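Local coordinates for NusG domain II-containing protein (Ruminococcus gnavus, PDB 4ESN) that is of unknown function but binds a zinc ion through cysteines in its NusG domain II-type beta fold, at residues I42-N46 against C82-V87. Numbering follows the deposited sequence.
Sequences IQDGN and CLPNQV. With ZN (zinc ion), chain C.
Asn46 reaches across to Cys82 and Asn85, joining two beta hairpins of the NusG II fold beside its zinc site. Residues 42-46 link strands 38-42 and 46-51. Residues 82-87 link strands 79-82 and 87-92 through a type I turn, Leu83 to Gln86. Gln86 and Val87 both face Cys82 and form a G1 beta bulge.

The packed part centres on the Asn46 amide, which is buried and uses both ends. Asn46 ND2 donates to Cys82 SG at 3.5 Å, nearly straight at 168°, with the sulfur in the amide plane. Asn46 OD1 accepts from Asn85 ND2 at 2.9 Å. That donor comes from above the carbonyl plane, and the two amides stand almost perpendicular, 83° apart. The two bonds should fix the rotation of the Asn46 amide. Asn85 ND2 also bonds Asp61 OD1.

Val87 CG2 meets Ile42 CG2 at 4.0 Å and also packs against the amide, 3.5 Å from Asn46 OD1. Ile42 also packs on Val22 and Val24 of strand 19-24. The outer side is looser: the bends at Gln43-Asp44 and Pro84 face solvent.

Cys62, Cys67 and a water complete the zinc site with Cys82. SG anti to the backbone N (chi1 174°) brings the sulfur to both the metal and the Asn46 amide. Cys82 SG lies 2.4 Å from the zinc ion, and the same sulfur takes a weak bond from Asn85 N.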
loop_
_atom_site.group_PDB
_atom_site.type_symbol
_atom_site.label_atom_id
_atom_site.label_comp_id
_atom_site.label_asym_id
_atom_site.label_seq_id
_atom_site.Cartn_x
_atom_site.Cartn_y
_atom_site.Cartn_z
ATOM N N ILE A 42 -3.911 13.062 8.907
ATOM C CA ILE A 42 -3.126 11.981 9.481
ATOM C C ILE A 42 -1.856 12.576 10.027
ATOM O O ILE A 42 -0.889 12.744 9.300
ATOM C CB ILE A 42 -2.907 10.849 8.423
ATOM C CG1 ILE A 42 -4.233 10.383 7.807
ATOM C CG2 ILE A 42 -2.193 9.663 9.018
ATOM C CD1 ILE A 42 -4.130 9.669 6.395
ATOM N N GLN A 43 -1.891 12.972 11.300
ATOM C CA GLN A 43 -0.780 13.629 12.021
ATOM C C GLN A 43 -0.521 14.976 11.358
ATOM O O GLN A 43 -1.493 15.647 11.005
ATOM C CB GLN A 43 0.493 12.748 12.102
ATOM C CG GLN A 43 0.219 11.339 12.636
ATOM C CD GLN A 43 1.164 10.933 13.727
ATOM O OE1 GLN A 43 2.135 10.195 13.495
ATOM N NE2 GLN A 43 0.884 11.401 14.941
ATOM N N ASP A 44 0.756 15.356 11.143
ATOM C CA ASP A 44 1.097 16.639 10.516
ATOM C C ASP A 44 1.534 16.494 9.035
ATOM O O ASP A 44 1.742 17.522 8.362
ATOM C CB ASP A 44 2.205 17.394 11.332
ATOM C CG ASP A 44 3.399 16.591 11.865
ATOM O OD1 ASP A 44 3.251 15.935 12.917
ATOM O OD2 ASP A 44 4.527 16.768 11.337
ATOM N N GLY A 45 1.677 15.244 8.554
ATOM C CA GLY A 45 2.233 14.968 7.238
ATOM C C GLY A 45 1.363 14.498 6.099
ATOM O O GLY A 45 1.851 14.440 4.965
ATOM N N ASN A 46 0.114 14.095 6.371
ATOM C CA ASN A 46 -0.724 13.571 5.304
ATOM C C ASN A 46 -2.177 13.930 5.511
ATOM O O ASN A 46 -2.666 13.964 6.658
ATOM C CB ASN A 46 -0.609 12.030 5.206
ATOM C CG ASN A 46 0.767 11.519 4.861
ATOM O OD1 ASN A 46 1.623 11.385 5.722
ATOM N ND2 ASN A 46 1.029 11.284 3.586
ATOM N N CYS A 82 2.290 6.206 1.749
ATOM C CA CYS A 82 3.269 7.266 1.835
ATOM C C CYS A 82 4.403 6.684 2.592
ATOM O O CYS A 82 4.355 6.623 3.818
ATOM C CB CYS A 82 2.756 8.557 2.468
ATOM S SG CYS A 82 4.069 9.795 2.716
ATOM N N LEU A 83 5.374 6.150 1.851
ATOM C CA LEU A 83 6.545 5.501 2.407
ATOM C C LEU A 83 7.340 6.442 3.348
ATOM O O LEU A 83 7.609 6.018 4.471
ATOM C CB LEU A 83 7.441 4.952 1.279
ATOM C CG LEU A 83 8.184 3.676 1.583
ATOM C CD1 LEU A 83 7.209 2.526 1.881
ATOM C CD2 LEU A 83 9.077 3.289 0.419
ATOM N N PRO A 84 7.645 7.719 2.993
ATOM C CA PRO A 84 8.417 8.561 3.928
ATOM C C PRO A 84 7.718 8.789 5.276
ATOM O O PRO A 84 8.414 8.839 6.288
ATOM C CB PRO A 84 8.594 9.878 3.155
ATOM C CG PRO A 84 8.523 9.474 1.699
ATOM C CD PRO A 84 7.440 8.425 1.704
ATOM N N ASN A 85 6.365 8.872 5.318
ATOM C CA ASN A 85 5.667 9.087 6.587
ATOM C C ASN A 85 5.078 7.792 7.195
ATOM O O ASN A 85 4.407 7.858 8.223
ATOM C CB ASN A 85 4.577 10.164 6.447
ATOM C CG ASN A 85 5.119 11.543 6.105
ATOM O OD1 ASN A 85 6.283 11.864 6.328
ATOM N ND2 ASN A 85 4.302 12.379 5.504
ATOM N N GLN A 86 5.387 6.625 6.605
ATOM C CA GLN A 86 4.918 5.307 7.056
ATOM C C GLN A 86 3.371 5.243 7.176
ATOM O O GLN A 86 2.821 4.635 8.103
ATOM C CB GLN A 86 5.593 4.906 8.380
ATOM C CG GLN A 86 7.094 4.722 8.256
ATOM C CD GLN A 86 7.763 5.022 9.561
ATOM O OE1 GLN A 86 7.913 4.148 10.423
ATOM N NE2 GLN A 86 8.121 6.288 9.761
ATOM N N VAL A 87 2.685 5.871 6.223
ATOM C CA VAL A 87 1.239 5.884 6.181
ATOM C C VAL A 87 0.779 4.884 5.133
ATOM O O VAL A 87 1.224 4.937 3.991
ATOM C CB VAL A 87 0.642 7.298 5.917
ATOM C CG1 VAL A 87 -0.889 7.215 5.687
ATOM C CG2 VAL A 87 0.971 8.266 7.051
HETATM ZN ZN ZN C . 3.931 10.759 0.568
HETATM O O HOH W 1 4.946 9.364 -0.863
#